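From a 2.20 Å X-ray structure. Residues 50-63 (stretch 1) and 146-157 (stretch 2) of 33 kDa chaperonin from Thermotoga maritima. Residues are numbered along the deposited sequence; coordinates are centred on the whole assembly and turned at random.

Stretch 1 50-63: VVLGRALIGAALVT
Stretch 2, residues 146-157: GEIAEDLAYYFA

Stretch 1 is helical from V50, continuing a helix that begins earlier in the chain. Stretch 2 opens as a short turn, G146 to I148, and then becomes a helix from A149 that runs on past A157. Contacts advance in the same sense along both segments, from V51, R54 and A55 against the turn, through G58 against L152, to V62 against F156. In register, the CA of A55 faces the CA of I148 at 6.6 Å, and the CA of G58 faces the CA of A149 at 7.1 Å.

The turn has distinctive backbone angles. G146 has phi/psi 82/9, where a side chain would jam against the preceding carbonyl, so glycine fits. E147 lies at -87/-7, and I148, the N-cap residue, takes 84/-57. D151 (chi1 m) braces this bend: its OD1 accepts from G146 N at 3.0 Å and its OD2 from I148 N at 2.8 Å, tying the turn to the first helical residues.

I148 is the main bump. Its CA-to-CB bond points toward stretch 1, and with chi1 m and chi2 t the chain extends across the helix surface. I148 CD1 lies 3.4 Å from the carbonyl O of V51, 4.2 Å from V51 CG1 (chi1 t) and 3.9 Å from R54 CB, while I148 CG2 rests 4.0 Å from A55 CA. The small methyl of A55 leaves a shallow hollow, its CB 4.4 Å from I148 CD1; a branched aliphatic chain suits such a buried, apolar site.

One helical turn beyond R54, G58 bares its backbone to L152, whose CD1 sits 4.2 Å from G58 CA. A CB on G58 would point toward stretch 2, only 3.5 Å from L152 CD1, and would also be crowded by A55 O at 3.1 Å. L152 reaches this hollow with chi1 at -137°, between wells, and chi2 t. Next, V62 (chi1 m) presents CG1 to F156 CZ at 3.5 Å, meeting the ring obliquely; both are apolar and buried, so the contact keeps hydrocarbon from water. F156 has chi1 m and chi2 -78°.

R54 and E147, both partly exposed, form the polar clasp. The arginine cation attracts the glutamate carboxylate, and R54's long chain, extended as m, t, t with chi4 174°, can reach it: NH1 meets E147 OE1 at 2.9 Å in a nearly straight, hydrogen-bonded salt bridge near the guanidinium plane. The same NH1 donates to E147 O at 2.9 Å, so one nitrogen grips both side chain and backbone. E147 curls to meet it with chi1 m, chi2 m and chi3 -35°. A water accepts from R54 NH2 at 3.0 Å and donates to E147 OE1 at 3.1 Å, closing the bridge.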

# COMPACT_ATOMS: atom_id res chain seq x y z
N VAL A 50 2.29 -1.67 26.24
CA VAL A 50 3.57 -1.22 25.70
C VAL A 50 3.50 -1.24 24.16
O VAL A 50 3.98 -0.34 23.50
CB VAL A 50 4.72 -2.10 26.28
CG1 VAL A 50 6.06 -1.84 25.54
CG2 VAL A 50 4.89 -1.83 27.76
N VAL A 51 2.88 -2.28 23.59
CA VAL A 51 2.80 -2.42 22.14
C VAL A 51 1.96 -1.30 21.51
O VAL A 51 2.41 -0.59 20.61
CB VAL A 51 2.20 -3.80 21.73
CG1 VAL A 51 2.12 -3.93 20.20
CG2 VAL A 51 3.04 -4.94 22.25
N LEU A 52 0.73 -1.16 21.99
CA LEU A 52 -0.12 -0.06 21.57
C LEU A 52 0.46 1.33 21.89
O LEU A 52 0.35 2.23 21.09
CB LEU A 52 -1.52 -0.21 22.12
CG LEU A 52 -2.59 0.81 21.63
CD1 LEU A 52 -2.61 0.94 20.11
CD2 LEU A 52 -3.99 0.49 22.12
N GLY A 53 1.06 1.49 23.07
CA GLY A 53 1.65 2.75 23.48
C GLY A 53 2.73 3.19 22.51
O GLY A 53 2.79 4.34 22.09
N ARG A 54 3.59 2.28 22.11
CA ARG A 54 4.63 2.62 21.21
C ARG A 54 4.08 3.08 19.87
O ARG A 54 4.62 4.04 19.25
CB ARG A 54 5.54 1.45 20.95
CG ARG A 54 6.54 1.10 22.08
CD ARG A 54 7.67 0.18 21.56
NE ARG A 54 8.40 -0.44 22.66
CZ ARG A 54 9.34 -1.37 22.50
NH1 ARG A 54 9.66 -1.79 21.29
NH2 ARG A 54 9.94 -1.90 23.55
N ALA A 55 3.02 2.41 19.44
CA ALA A 55 2.36 2.69 18.20
C ALA A 55 1.66 4.08 18.23
O ALA A 55 1.84 4.87 17.29
CB ALA A 55 1.41 1.61 17.82
N LEU A 56 0.93 4.36 19.35
CA LEU A 56 0.33 5.67 19.63
C LEU A 56 1.39 6.78 19.66
O LEU A 56 1.18 7.83 19.11
CB LEU A 56 -0.44 5.68 20.96
CG LEU A 56 -1.66 4.78 21.03
CD1 LEU A 56 -2.30 4.67 22.45
CD2 LEU A 56 -2.69 5.33 20.02
N ILE A 57 2.51 6.52 20.30
CA ILE A 57 3.62 7.52 20.32
C ILE A 57 4.07 7.80 18.87
O ILE A 57 4.14 8.95 18.46
CB ILE A 57 4.78 7.03 21.19
CG1 ILE A 57 4.32 6.97 22.67
CG2 ILE A 57 6.02 7.93 21.05
CD1 ILE A 57 5.14 6.02 23.55
N GLY A 58 4.34 6.74 18.12
CA GLY A 58 4.66 6.81 16.68
C GLY A 58 3.72 7.72 15.93
O GLY A 58 4.15 8.69 15.34
N ALA A 59 2.43 7.39 15.96
CA ALA A 59 1.40 8.24 15.37
C ALA A 59 1.44 9.75 15.84
O ALA A 59 1.32 10.68 15.02
CB ALA A 59 0.02 7.60 15.59
N ALA A 60 1.60 9.96 17.14
CA ALA A 60 1.70 11.29 17.71
C ALA A 60 2.87 12.07 17.18
O ALA A 60 2.76 13.24 16.93
CB ALA A 60 1.82 11.23 19.18
N LEU A 61 4.01 11.39 17.03
CA LEU A 61 5.23 12.07 16.61
C LEU A 61 5.15 12.70 15.22
O LEU A 61 5.88 13.67 14.94
CB LEU A 61 6.44 11.12 16.71
CG LEU A 61 6.93 10.89 18.15
CD1 LEU A 61 7.93 9.77 18.17
CD2 LEU A 61 7.55 12.08 18.82
N VAL A 62 4.29 12.15 14.35
CA VAL A 62 4.16 12.65 12.96
C VAL A 62 3.07 13.71 12.87
O VAL A 62 3.00 14.39 11.87
CB VAL A 62 3.91 11.54 11.89
CG1 VAL A 62 5.03 10.46 11.92
CG2 VAL A 62 2.61 10.85 12.15
N THR A 63 2.26 13.91 13.93
CA THR A 63 1.16 14.93 13.85
C THR A 63 1.51 16.32 13.33
O THR A 63 0.70 16.90 12.62
CB THR A 63 0.38 15.14 15.15
OG1 THR A 63 1.27 15.31 16.25
CG2 THR A 63 -0.47 13.86 15.49
N GLY A 146 10.07 -5.36 14.37
CA GLY A 146 8.86 -5.59 15.20
C GLY A 146 8.84 -4.87 16.55
O GLY A 146 7.96 -5.13 17.34
N GLU A 147 9.82 -3.96 16.78
CA GLU A 147 9.89 -3.08 17.91
C GLU A 147 9.12 -1.79 17.68
O GLU A 147 9.08 -0.97 18.57
CB GLU A 147 11.37 -2.64 18.11
CG GLU A 147 12.36 -3.76 18.39
CD GLU A 147 12.10 -4.46 19.70
OE1 GLU A 147 11.67 -3.78 20.64
OE2 GLU A 147 12.31 -5.69 19.76
N ILE A 148 8.62 -1.58 16.46
CA ILE A 148 7.81 -0.39 16.06
C ILE A 148 8.64 0.85 15.65
O ILE A 148 8.47 1.35 14.55
CB ILE A 148 6.64 -0.08 17.10
CG1 ILE A 148 5.78 -1.35 17.25
CG2 ILE A 148 5.68 1.07 16.61
CD1 ILE A 148 4.72 -1.30 18.29
N ALA A 149 9.52 1.35 16.52
CA ALA A 149 10.31 2.54 16.22
C ALA A 149 10.99 2.33 14.88
O ALA A 149 10.75 3.07 13.91
CB ALA A 149 11.37 2.87 17.33
N GLU A 150 11.77 1.27 14.83
CA GLU A 150 12.64 1.02 13.66
C GLU A 150 11.86 0.68 12.40
O GLU A 150 12.29 0.98 11.31
CB GLU A 150 13.64 -0.11 13.94
CG GLU A 150 14.80 -0.08 12.98
CD GLU A 150 15.78 -1.22 13.16
OE1 GLU A 150 15.54 -2.03 14.08
OE2 GLU A 150 16.76 -1.29 12.35
N ASP A 151 10.77 -0.07 12.58
CA ASP A 151 9.85 -0.39 11.52
C ASP A 151 9.29 0.90 10.86
O ASP A 151 9.27 0.99 9.66
CB ASP A 151 8.72 -1.21 12.04
CG ASP A 151 9.17 -2.48 12.74
OD1 ASP A 151 9.93 -3.31 12.15
OD2 ASP A 151 8.74 -2.71 13.87
N LEU A 152 8.96 1.89 11.68
CA LEU A 152 8.41 3.17 11.24
C LEU A 152 9.46 4.01 10.59
O LEU A 152 9.22 4.60 9.55
CB LEU A 152 7.81 3.98 12.38
CG LEU A 152 6.46 4.66 12.11
CD1 LEU A 152 6.28 5.78 12.95
CD2 LEU A 152 6.22 5.11 10.82
N ALA A 153 10.65 4.01 11.17
CA ALA A 153 11.82 4.66 10.50
C ALA A 153 12.08 4.11 9.09
O ALA A 153 12.29 4.85 8.19
CB ALA A 153 13.08 4.54 11.36
N TYR A 154 11.96 2.79 8.92
CA TYR A 154 12.13 2.16 7.61
C TYR A 154 11.01 2.50 6.61
O TYR A 154 11.28 2.73 5.43
CB TYR A 154 12.28 0.66 7.78
CG TYR A 154 12.49 -0.16 6.54
CD1 TYR A 154 13.69 -0.14 5.85
CD2 TYR A 154 11.50 -1.00 6.09
CE1 TYR A 154 13.87 -0.90 4.69
CE2 TYR A 154 11.65 -1.76 4.99
CZ TYR A 154 12.82 -1.73 4.30
OH TYR A 154 12.88 -2.52 3.21
N TYR A 155 9.78 2.54 7.07
CA TYR A 155 8.67 3.06 6.27
C TYR A 155 9.08 4.46 5.71
O TYR A 155 9.09 4.72 4.46
CB TYR A 155 7.36 3.14 7.07
CG TYR A 155 6.44 4.09 6.42
CD1 TYR A 155 5.63 3.68 5.34
CD2 TYR A 155 6.39 5.45 6.83
CE1 TYR A 155 4.80 4.61 4.67
CE2 TYR A 155 5.60 6.39 6.15
CZ TYR A 155 4.79 5.98 5.08
OH TYR A 155 4.03 6.91 4.39
N PHE A 156 9.51 5.34 6.62
CA PHE A 156 9.83 6.70 6.17
C PHE A 156 10.98 6.71 5.15
O PHE A 156 10.82 7.30 4.07
CB PHE A 156 10.04 7.68 7.35
CG PHE A 156 8.74 8.21 7.92
CD1 PHE A 156 8.04 9.22 7.26
CD2 PHE A 156 8.19 7.70 9.13
CE1 PHE A 156 6.81 9.71 7.78
CE2 PHE A 156 6.95 8.18 9.62
CZ PHE A 156 6.27 9.16 8.95
N ALA A 157 12.09 6.03 5.46
CA ALA A 157 13.22 5.95 4.53
C ALA A 157 12.81 5.41 3.13
O ALA A 157 13.15 5.98 2.09
CB ALA A 157 14.42 5.12 5.14
O HOH W 1 11.10 -4.66 23.61